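Local coordinates for magnesium and cobalt efflux protein CorC (Neisseria meningitidis serogroup B, PDB 3OI8) that probably takes part in magnesium and cobalt ion transport, this chain being an N-terminal region with its pair of CBS domains, which binds adenosine, at residues Phe35-Met44 / Val115-Leu125; Arg47-Glu55 / His71-Asp82. All coordinates share one frame; numbering follows the deposited sequence.

Contact 1. Residues Phe35-Met44 / Val115-Leu125; sequences FSDLEVRDAM and VPEGKSLTALL
Leu38 to Arg41 and Glu117 to Leu121 are laced by three backbone bonds around a single bridge between Glu39 and Ser120: Leu121 N to Leu38 O (3.0 Å), Val40 N to Lys119 O (2.8 Å) and Arg41 N to Glu117 O (3.0 Å). A water that donates to Leu38 O also donates to Phe35 O and accepts from Thr122 N. Leu121 is the central side chain. Its chi1 of -70° sets CG beside the backbone N and so turns the branch point toward Glu39; Leu121 CD1 reaches Leu38 CB at 3.5 Å, and CD2 lies against the backbone of Glu39. The Phe35 ring crosses Leu121 at about a right angle, with CZ 3.6 Å from Leu121 CB, while ring atom CD2 passes alongside Thr122 CG2; Arg28 of the second subunit makes a cation-pi contact with this ring. Val40 points inward, Val40 CG2 3.8 Å from Leu124 CD2, and Val149 of strand 145-150 adds to that cluster. At the other end Arg41 crosses Glu117 almost perpendicularly. Glu117 CB sits over one face of the guanidinium, the carboxylate plane stands 85° from it, and Arg41 NE to Glu117 OE1 is a weak, bent bond within a salt bridge. Arg41 NH1 pairs more closely with Glu39 OE1 (2.8 Å), and Glu117 OE2 is taken by Ser146. Ser120 caps helix 121-130 through Ala123 N. The contact thus joins the linker after helix 23-35 to the start of a helix in the second CBS domain, with apolar packing at one end and a charge network at the other; Arg41, shared by two carboxylates, links the two segments and probably offsets the negative charge there.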
loop_
_atom_site.group_PDB
_atom_site.type_symbol
_atom_site.label_atom_id
_atom_site.label_comp_id
_atom_site.label_asym_id
_atom_site.label_seq_id
_atom_site.Cartn_x
_atom_site.Cartn_y
_atom_site.Cartn_z
ATOM N N PHE A 35 3.936 -16.722 -3.040
ATOM C CA PHE A 35 4.408 -15.410 -3.464
ATOM C C PHE A 35 5.872 -15.467 -3.909
ATOM O O PHE A 35 6.284 -14.757 -4.832
ATOM C CB PHE A 35 4.230 -14.432 -2.299
ATOM C CG PHE A 35 4.550 -13.000 -2.627
ATOM C CD1 PHE A 35 3.576 -12.161 -3.158
ATOM C CD2 PHE A 35 5.802 -12.474 -2.336
ATOM C CE1 PHE A 35 3.862 -10.820 -3.429
ATOM C CE2 PHE A 35 6.102 -11.129 -2.601
ATOM C CZ PHE A 35 5.131 -10.304 -3.140
ATOM N N SER A 36 6.641 -16.344 -3.270
ATOM C CA SER A 36 8.081 -16.449 -3.503
ATOM C C SER A 36 8.389 -17.001 -4.887
ATOM O O SER A 36 9.525 -16.926 -5.354
ATOM C CB SER A 36 8.719 -17.361 -2.451
ATOM O OG SER A 36 8.468 -18.725 -2.759
ATOM N N ASP A 37 7.382 -17.578 -5.530
ATOM C CA ASP A 37 7.563 -18.136 -6.863
ATOM C C ASP A 37 7.246 -17.124 -7.968
ATOM O O ASP A 37 7.435 -17.409 -9.156
ATOM C CB ASP A 37 6.692 -19.382 -7.043
ATOM C CG ASP A 37 6.854 -20.004 -8.416
ATOM O OD1 ASP A 37 8.010 -20.292 -8.800
ATOM O OD2 ASP A 37 5.829 -20.192 -9.114
ATOM N N LEU A 38 6.781 -15.939 -7.580
ATOM C CA LEU A 38 6.250 -15.004 -8.562
ATOM C C LEU A 38 7.267 -13.957 -8.989
ATOM O O LEU A 38 8.157 -13.567 -8.218
ATOM C CB LEU A 38 5.016 -14.304 -8.007
ATOM C CG LEU A 38 3.815 -15.135 -7.562
ATOM C CD1 LEU A 38 2.787 -14.198 -6.936
ATOM C CD2 LEU A 38 3.210 -15.901 -8.726
ATOM N N GLU A 39 7.107 -13.484 -10.216
ATOM C CA GLU A 39 7.968 -12.447 -10.749
ATOM C C GLU A 39 7.133 -11.234 -11.150
ATOM O O GLU A 39 5.904 -11.304 -11.202
ATOM C CB GLU A 39 8.745 -12.982 -11.964
ATOM C CG GLU A 39 9.534 -14.252 -11.676
ATOM C CD GLU A 39 10.359 -14.720 -12.867
ATOM O OE1 GLU A 39 9.833 -14.712 -14.002
ATOM O OE2 GLU A 39 11.537 -15.098 -12.662
ATOM N N VAL A 40 7.809 -10.126 -11.433
ATOM C CA VAL A 40 7.133 -8.914 -11.896
ATOM C C VAL A 40 6.140 -9.239 -13.006
ATOM O O VAL A 40 5.021 -8.754 -12.993
ATOM C CB VAL A 40 8.151 -7.855 -12.367
ATOM C CG1 VAL A 40 7.455 -6.754 -13.153
ATOM C CG2 VAL A 40 8.900 -7.278 -11.167
ATOM N N ARG A 41 6.554 -10.094 -13.944
ATOM C CA ARG A 41 5.694 -10.570 -15.033
ATOM C C ARG A 41 4.296 -10.932 -14.575
ATOM O O ARG A 41 3.313 -10.683 -15.278
ATOM C CB ARG A 41 6.275 -11.841 -15.656
ATOM C CG ARG A 41 7.404 -11.630 -16.606
ATOM C CD ARG A 41 7.553 -12.826 -17.538
ATOM N NE ARG A 41 8.798 -12.734 -18.286
ATOM C CZ ARG A 41 9.969 -13.114 -17.791
ATOM N NH1 ARG A 41 10.028 -13.611 -16.563
ATOM N NH2 ARG A 41 11.076 -13.001 -18.517
ATOM N N ASP A 42 4.218 -11.570 -13.411
ATOM C CA ASP A 42 2.970 -12.157 -12.949
ATOM C C ASP A 42 1.982 -11.142 -12.358
ATOM O O ASP A 42 0.810 -11.464 -12.157
ATOM C CB ASP A 42 3.268 -13.279 -11.935
ATOM C CG ASP A 42 4.187 -14.366 -12.511
ATOM O OD1 ASP A 42 3.820 -14.979 -13.540
ATOM O OD2 ASP A 42 5.278 -14.606 -11.939
ATOM N N ALA A 43 2.443 -9.922 -12.079
ATOM C CA ALA A 43 1.610 -8.943 -11.375
ATOM C C ALA A 43 1.479 -7.625 -12.119
ATOM O O ALA A 43 0.725 -6.747 -11.708
ATOM C CB ALA A 43 2.149 -8.678 -9.953
HETATM N N MSE A 44 2.210 -7.487 -13.214
HETATM C CA MSE A 44 2.249 -6.216 -13.926
HETATM C C MSE A 44 1.008 -5.930 -14.769
HETATM O O MSE A 44 0.262 -6.838 -15.152
HETATM C CB MSE A 44 3.494 -6.133 -14.806
HETATM C CG MSE A 44 3.488 -7.124 -15.950
HETATM SE SE MSE A 44 4.932 -6.739 -17.192
HETATM C CE MSE A 44 4.991 -8.461 -18.105
ATOM N N VAL A 115 12.317 -1.716 -13.710
ATOM C CA VAL A 115 12.644 -3.098 -13.333
ATOM C C VAL A 115 12.359 -4.031 -14.504
ATOM O O VAL A 115 11.454 -3.755 -15.298
ATOM C CB VAL A 115 11.810 -3.582 -12.131
ATOM C CG1 VAL A 115 12.115 -2.754 -10.872
ATOM C CG2 VAL A 115 10.322 -3.528 -12.462
ATOM N N PRO A 116 13.114 -5.146 -14.606
ATOM C CA PRO A 116 12.886 -6.182 -15.634
ATOM C C PRO A 116 11.749 -7.117 -15.240
ATOM O O PRO A 116 11.395 -7.191 -14.062
ATOM C CB PRO A 116 14.197 -6.978 -15.651
ATOM C CG PRO A 116 14.976 -6.539 -14.409
ATOM C CD PRO A 116 14.157 -5.537 -13.642
ATOM N N GLU A 117 11.196 -7.832 -16.212
ATOM C CA GLU A 117 10.036 -8.691 -15.982
ATOM C C GLU A 117 10.374 -9.889 -15.099
ATOM O O GLU A 117 9.491 -10.481 -14.467
ATOM C CB GLU A 117 9.488 -9.211 -17.323
ATOM C CG GLU A 117 9.051 -8.144 -18.320
ATOM C CD GLU A 117 8.548 -8.742 -19.636
ATOM O OE1 GLU A 117 8.372 -9.981 -19.700
ATOM O OE2 GLU A 117 8.330 -7.976 -20.602
ATOM N N GLY A 118 11.653 -10.257 -15.073
ATOM C CA GLY A 118 12.083 -11.471 -14.388
ATOM C C GLY A 118 12.359 -11.261 -12.905
ATOM O O GLY A 118 12.623 -12.200 -12.173
ATOM N N LYS A 119 12.294 -10.015 -12.455
ATOM C CA LYS A 119 12.582 -9.714 -11.062
ATOM C C LYS A 119 11.571 -10.369 -10.104
ATOM O O LYS A 119 10.363 -10.349 -10.350
ATOM C CB LYS A 119 12.625 -8.200 -10.861
ATOM C CG LYS A 119 12.932 -7.796 -9.426
ATOM C CD LYS A 119 12.700 -6.319 -9.243
ATOM C CE LYS A 119 14.000 -5.571 -9.245
ATOM N NZ LYS A 119 14.766 -5.818 -8.003
ATOM N N SER A 120 12.062 -10.951 -9.012
ATOM C CA SER A 120 11.167 -11.603 -8.054
ATOM C C SER A 120 10.287 -10.581 -7.348
ATOM O O SER A 120 10.744 -9.490 -7.020
ATOM C CB SER A 120 11.965 -12.406 -7.017
ATOM O OG SER A 120 12.471 -11.562 -5.996
ATOM N N LEU A 121 9.027 -10.937 -7.119
ATOM C CA LEU A 121 8.127 -10.073 -6.371
ATOM C C LEU A 121 8.600 -9.829 -4.942
ATOM O O LEU A 121 8.358 -8.753 -4.387
ATOM C CB LEU A 121 6.700 -10.616 -6.370
ATOM C CG LEU A 121 5.909 -10.571 -7.676
ATOM C CD1 LEU A 121 4.447 -10.890 -7.402
ATOM C CD2 LEU A 121 6.038 -9.213 -8.352
ATOM N N THR A 122 9.267 -10.816 -4.340
ATOM C CA THR A 122 9.837 -10.619 -3.004
ATOM C C THR A 122 10.893 -9.514 -3.005
ATOM O O THR A 122 10.932 -8.694 -2.093
ATOM C CB THR A 122 10.468 -11.909 -2.432
ATOM O OG1 THR A 122 11.381 -12.455 -3.391
ATOM C CG2 THR A 122 9.395 -12.938 -2.108
ATOM N N ALA A 123 11.751 -9.486 -4.024
ATOM C CA ALA A 123 12.729 -8.390 -4.139
ATOM C C ALA A 123 12.035 -7.063 -4.413
ATOM O O ALA A 123 12.404 -6.023 -3.864
ATOM C CB ALA A 123 13.745 -8.675 -5.252
ATOM N N LEU A 124 11.047 -7.090 -5.301
ATOM C CA LEU A 124 10.317 -5.865 -5.609
ATOM C C LEU A 124 9.655 -5.336 -4.345
ATOM O O LEU A 124 9.720 -4.137 -4.052
ATOM C CB LEU A 124 9.274 -6.104 -6.698
ATOM C CG LEU A 124 8.554 -4.852 -7.210
ATOM C CD1 LEU A 124 9.533 -3.803 -7.739
ATOM C CD2 LEU A 124 7.577 -5.248 -8.291
ATOM N N LEU A 125 9.027 -6.232 -3.586
ATOM C CA LEU A 125 8.305 -5.799 -2.393
ATOM C C LEU A 125 9.262 -5.145 -1.409
ATOM O O LEU A 125 8.934 -4.124 -0.804
ATOM C CB LEU A 125 7.559 -6.962 -1.743
ATOM C CG LEU A 125 6.963 -6.646 -0.369
ATOM C CD1 LEU A 125 6.048 -5.420 -0.444
ATOM C CD2 LEU A 125 6.205 -7.848 0.143
HETATM O O HOH W 1 8.687 -13.675 -5.519
#

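Contact 2. Residues Arg47-Glu55 / His71-Asp82. With ADN (adenosine), chain C.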
loop_
_atom_site.group_PDB
_atom_site.type_symbol
_atom_site.label_atom_id
_atom_site.label_comp_id
_atom_site.label_asym_id
_atom_site.label_seq_id
_atom_site.Cartn_x
_atom_site.Cartn_y
_atom_site.Cartn_z
ATOM N N ARG A 47 1.828 -2.917 -21.097
ATOM C CA ARG A 47 1.976 -1.587 -21.713
ATOM C C ARG A 47 0.707 -1.046 -22.365
ATOM O O ARG A 47 0.263 0.061 -22.068
ATOM C CB ARG A 47 3.100 -1.594 -22.754
ATOM C CG ARG A 47 3.308 -0.262 -23.464
ATOM C CD ARG A 47 4.266 -0.434 -24.654
ATOM N NE ARG A 47 3.748 -1.352 -25.673
ATOM C CZ ARG A 47 4.093 -2.638 -25.783
ATOM N NH1 ARG A 47 4.958 -3.173 -24.932
ATOM N NH2 ARG A 47 3.582 -3.399 -26.753
ATOM N N SER A 48 0.125 -1.820 -23.267
ATOM C CA SER A 48 -1.031 -1.340 -24.010
ATOM C C SER A 48 -2.238 -1.031 -23.117
ATOM O O SER A 48 -3.225 -0.480 -23.588
ATOM C CB SER A 48 -1.403 -2.316 -25.140
ATOM O OG SER A 48 -1.322 -3.669 -24.710
ATOM N N ARG A 49 -2.151 -1.359 -21.829
ATOM C CA ARG A 49 -3.271 -1.130 -20.906
ATOM C C ARG A 49 -3.000 -0.102 -19.799
ATOM O O ARG A 49 -3.889 0.199 -18.991
ATOM C CB ARG A 49 -3.714 -2.451 -20.266
ATOM C CG ARG A 49 -4.260 -3.453 -21.266
ATOM C CD ARG A 49 -4.676 -4.753 -20.589
ATOM N NE ARG A 49 -5.100 -5.751 -21.571
ATOM C CZ ARG A 49 -5.451 -6.997 -21.272
ATOM N NH1 ARG A 49 -5.428 -7.416 -20.011
ATOM N NH2 ARG A 49 -5.819 -7.828 -22.238
HETATM N N MSE A 50 -1.785 0.432 -19.739
HETATM C CA MSE A 50 -1.480 1.417 -18.702
HETATM C C MSE A 50 -2.219 2.719 -18.969
HETATM O O MSE A 50 -2.379 3.113 -20.122
HETATM C CB MSE A 50 0.005 1.742 -18.696
HETATM C CG MSE A 50 0.914 0.561 -18.629
HETATM SE SE MSE A 50 2.723 1.236 -18.700
HETATM C CE MSE A 50 2.673 2.093 -20.444
ATOM N N ASN A 51 -2.641 3.405 -17.908
ATOM C CA ASN A 51 -3.179 4.752 -18.039
ATOM C C ASN A 51 -2.050 5.748 -17.821
ATOM O O ASN A 51 -1.486 5.804 -16.725
ATOM C CB ASN A 51 -4.301 5.004 -17.019
ATOM C CG ASN A 51 -5.557 4.202 -17.317
ATOM O OD1 ASN A 51 -6.128 3.580 -16.423
ATOM N ND2 ASN A 51 -5.993 4.214 -18.576
ATOM N N VAL A 52 -1.710 6.518 -18.860
ATOM C CA VAL A 52 -0.582 7.451 -18.783
ATOM C C VAL A 52 -1.002 8.911 -19.010
ATOM O O VAL A 52 -2.099 9.185 -19.506
ATOM C CB VAL A 52 0.504 7.092 -19.819
ATOM C CG1 VAL A 52 1.021 5.667 -19.591
ATOM C CG2 VAL A 52 -0.049 7.241 -21.245
ATOM N N LEU A 53 -0.115 9.844 -18.670
ATOM C CA LEU A 53 -0.356 11.265 -18.947
ATOM C C LEU A 53 0.667 11.771 -19.954
ATOM O O LEU A 53 1.832 11.369 -19.898
ATOM C CB LEU A 53 -0.220 12.079 -17.655
ATOM C CG LEU A 53 -1.148 11.643 -16.509
ATOM C CD1 LEU A 53 -0.801 12.408 -15.243
ATOM C CD2 LEU A 53 -2.603 11.860 -16.895
ATOM N N LYS A 54 0.242 12.655 -20.860
ATOM C CA LYS A 54 1.146 13.228 -21.855
ATOM C C LYS A 54 1.896 14.403 -21.250
ATOM O O LYS A 54 1.328 15.211 -20.524
ATOM C CB LYS A 54 0.402 13.727 -23.104
ATOM C CG LYS A 54 -0.651 12.800 -23.689
ATOM C CD LYS A 54 -0.168 11.378 -23.848
ATOM C CE LYS A 54 -1.317 10.494 -24.345
ATOM N NZ LYS A 54 -1.166 9.045 -24.008
ATOM N N GLU A 55 3.181 14.468 -21.554
ATOM C CA GLU A 55 4.095 15.511 -21.104
ATOM C C GLU A 55 3.463 16.907 -21.090
ATOM O O GLU A 55 3.546 17.632 -20.095
ATOM C CB GLU A 55 5.305 15.505 -22.065
ATOM C CG GLU A 55 6.551 16.230 -21.590
ATOM C CD GLU A 55 7.740 16.048 -22.544
ATOM O OE1 GLU A 55 7.550 15.543 -23.679
ATOM O OE2 GLU A 55 8.876 16.409 -22.153
ATOM N N HIS A 71 -6.849 6.434 -10.326
ATOM C CA HIS A 71 -5.552 5.912 -9.874
ATOM C C HIS A 71 -4.839 6.961 -9.039
ATOM O O HIS A 71 -5.154 8.158 -9.114
ATOM C CB HIS A 71 -4.632 5.518 -11.045
ATOM C CG HIS A 71 -5.228 4.529 -11.996
ATOM N ND1 HIS A 71 -5.731 3.310 -11.591
ATOM C CD2 HIS A 71 -5.371 4.565 -13.344
ATOM C CE1 HIS A 71 -6.178 2.650 -12.645
ATOM N NE2 HIS A 71 -5.972 3.391 -13.720
ATOM N N SER A 72 -3.847 6.523 -8.273
ATOM C CA SER A 72 -3.060 7.444 -7.460
ATOM C C SER A 72 -1.773 7.901 -8.134
ATOM O O SER A 72 -1.292 9.006 -7.866
ATOM C CB SER A 72 -2.731 6.811 -6.100
ATOM O OG SER A 72 -3.917 6.590 -5.351
ATOM N N ARG A 73 -1.206 7.041 -8.986
ATOM C CA ARG A 73 0.067 7.338 -9.667
ATOM C C ARG A 73 -0.036 7.039 -11.156
ATOM O O ARG A 73 -0.717 6.094 -11.541
ATOM C CB ARG A 73 1.196 6.515 -9.044
ATOM C CG ARG A 73 1.768 7.159 -7.793
ATOM C CD ARG A 73 2.243 6.149 -6.804
ATOM N NE ARG A 73 1.135 5.329 -6.336
ATOM C CZ ARG A 73 0.610 5.398 -5.118
ATOM N NH1 ARG A 73 -0.401 4.607 -4.798
ATOM N NH2 ARG A 73 1.099 6.246 -4.222
ATOM N N PHE A 74 0.638 7.853 -11.975
ATOM C CA PHE A 74 0.565 7.765 -13.439
ATOM C C PHE A 74 1.939 7.975 -14.078
ATOM O O PHE A 74 2.606 8.977 -13.797
ATOM C CB PHE A 74 -0.362 8.863 -13.973
ATOM C CG PHE A 74 -1.763 8.803 -13.426
ATOM C CD1 PHE A 74 -2.791 8.264 -14.181
ATOM C CD2 PHE A 74 -2.047 9.286 -12.166
ATOM C CE1 PHE A 74 -4.088 8.205 -13.688
ATOM C CE2 PHE A 74 -3.338 9.221 -11.659
ATOM C CZ PHE A 74 -4.358 8.678 -12.417
ATOM N N PRO A 75 2.361 7.045 -14.948
ATOM C CA PRO A 75 3.550 7.302 -15.774
ATOM C C PRO A 75 3.284 8.524 -16.639
ATOM O O PRO A 75 2.172 8.690 -17.126
ATOM C CB PRO A 75 3.614 6.079 -16.704
ATOM C CG PRO A 75 2.783 5.019 -16.019
ATOM C CD PRO A 75 1.713 5.756 -15.269
ATOM N N VAL A 76 4.288 9.358 -16.847
ATOM C CA VAL A 76 4.140 10.493 -17.750
ATOM C C VAL A 76 5.027 10.213 -18.962
ATOM O O VAL A 76 6.191 9.854 -18.791
ATOM C CB VAL A 76 4.552 11.807 -17.078
ATOM C CG1 VAL A 76 4.586 12.956 -18.108
ATOM C CG2 VAL A 76 3.569 12.154 -15.932
ATOM N N ILE A 77 4.478 10.370 -20.167
ATOM C CA ILE A 77 5.188 9.963 -21.376
ATOM C C ILE A 77 5.511 11.132 -22.302
ATOM O O ILE A 77 4.869 12.197 -22.264
ATOM C CB ILE A 77 4.406 8.925 -22.193
ATOM C CG1 ILE A 77 3.061 9.507 -22.650
ATOM C CG2 ILE A 77 4.239 7.642 -21.406
ATOM C CD1 ILE A 77 2.410 8.778 -23.801
ATOM N N GLY A 78 6.517 10.911 -23.134
ATOM C CA GLY A 78 6.877 11.855 -24.171
ATOM C C GLY A 78 6.170 11.436 -25.442
ATOM O O GLY A 78 4.950 11.544 -25.537
ATOM N N GLU A 79 6.928 10.924 -26.409
ATOM C CA GLU A 79 6.366 10.631 -27.729
ATOM C C GLU A 79 5.367 9.478 -27.714
ATOM O O GLU A 79 4.389 9.477 -28.464
ATOM C CB GLU A 79 7.472 10.324 -28.740
ATOM C CG GLU A 79 6.917 9.899 -30.085
ATOM C CD GLU A 79 7.982 9.404 -31.041
ATOM O OE1 GLU A 79 7.786 9.549 -32.272
ATOM O OE2 GLU A 79 9.008 8.872 -30.561
ATOM N N ASP A 80 5.640 8.486 -26.873
ATOM C CA ASP A 80 4.791 7.310 -26.742
ATOM C C ASP A 80 5.199 6.561 -25.473
ATOM O O ASP A 80 6.041 7.032 -24.692
ATOM C CB ASP A 80 4.886 6.398 -27.980
ATOM C CG ASP A 80 6.297 5.911 -28.246
ATOM O OD1 ASP A 80 7.107 5.856 -27.295
ATOM O OD2 ASP A 80 6.600 5.573 -29.413
ATOM N N LYS A 81 4.615 5.394 -25.265
ATOM C CA LYS A 81 4.799 4.711 -23.987
ATOM C C LYS A 81 6.196 4.127 -23.817
ATOM O O LYS A 81 6.559 3.681 -22.726
ATOM C CB LYS A 81 3.724 3.649 -23.784
ATOM C CG LYS A 81 2.336 4.233 -23.667
ATOM C CD LYS A 81 1.289 3.156 -23.458
ATOM C CE LYS A 81 -0.074 3.787 -23.228
ATOM N NZ LYS A 81 -1.118 2.737 -23.213
ATOM N N ASP A 82 6.984 4.133 -24.891
ATOM C CA ASP A 82 8.384 3.717 -24.795
ATOM C C ASP A 82 9.298 4.867 -24.351
ATOM O O ASP A 82 10.515 4.703 -24.211
ATOM C CB ASP A 82 8.844 3.086 -26.119
ATOM C CG ASP A 82 8.226 1.714 -26.328
ATOM O OD1 ASP A 82 8.121 0.972 -25.321
ATOM O OD2 ASP A 82 7.813 1.388 -27.460
HETATM O "O5'" ADN C . -5.976 1.826 -9.221
HETATM C "C5'" ADN C . -6.710 0.660 -8.943
HETATM C "C4'" ADN C . -6.066 -0.562 -9.664
HETATM O "O4'" ADN C . -5.769 -0.228 -11.053
HETATM C "C3'" ADN C . -4.742 -0.976 -8.987
HETATM O "O3'" ADN C . -4.951 -2.113 -8.193
HETATM C "C2'" ADN C . -3.803 -1.291 -10.126
HETATM O "O2'" ADN C . -3.863 -2.664 -10.442
HETATM C "C1'" ADN C . -4.357 -0.511 -11.318
HETATM N N9 ADN C . -3.627 0.736 -11.539
HETATM C C8 ADN C . -3.157 1.734 -10.491
HETATM N N7 ADN C . -2.501 2.877 -11.219
HETATM C C5 ADN C . -2.578 2.583 -12.727
HETATM C C6 ADN C . -2.090 3.381 -13.974
HETATM N N6 ADN C . -1.459 4.688 -13.794
HETATM N N1 ADN C . -2.307 2.838 -15.310
HETATM C C2 ADN C . -3.009 1.502 -15.500
HETATM N N3 ADN C . -3.493 0.720 -14.277
HETATM C C4 ADN C . -3.272 1.270 -12.916
HETATM O O HOH W 2 3.103 13.185 -24.695
#
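The His71 imidazole has the adenine of adenosine lying over one face, ADN C5 3.3 Å above the plane and over the ring centre, while its edge is polar on both nitrogens. His71 NE2 donates in the ring plane to a lone pair of Asn51 OD1 (2.7 Å), and ND1 shares a hydrogen bond with ADN O5'. The Asn51 amide is turned 30° from the ring. Asn51 also reads the base through its backbone: its N donates to ADN N1 (2.7 Å), and its O accepts from ADN N6, which gives its other proton to Arg73 O (2.8 Å). Beyond the pocket, strands 53-54 and 73-77 run parallel, Leu53 N bonding to Pro75 O and Leu53 O taking Ile77 N (2.8 Å). Leu53 CD1 rests on Phe74 CB. Fully extended, Lys81 slides past Met50, CD packed tightly on Met50 CE at 3.5 Å, to bring NZ to Arg47 O (3.2 Å) and, weakly, to Met50 O. Residues beside the two strands of a beta-alpha-beta unit thus form part of the adenosine pocket, completed by others including Asp153: one donor to N1 and two acceptors for the amino group suit adenine, and the bonds at NE2 and ND1 together probably hold His71 in place.

How the contacts relate
From the N terminus, the chain leaves helix 23-35 and enters residues 35-44, the first half of contact 1, whose partner 115-125 comes only after 70 further residues. Inside that long loop lies all of contact 2: residues 47-55 follow almost at once, helix 59-69 makes the crossover, and 71-82 closes the short inner loop, so the two contacts nest without crossing. The centres of contact 1 and contact 2 are about 21 Å apart, and the two meet only through the sequence. Contact 2 holds together a beta-alpha-beta unit within the first CBS domain; contact 1 ties the residues after helix 23-35 onto strand 114-116 and helix 121-130. Both also touch the second subunit of the assembly.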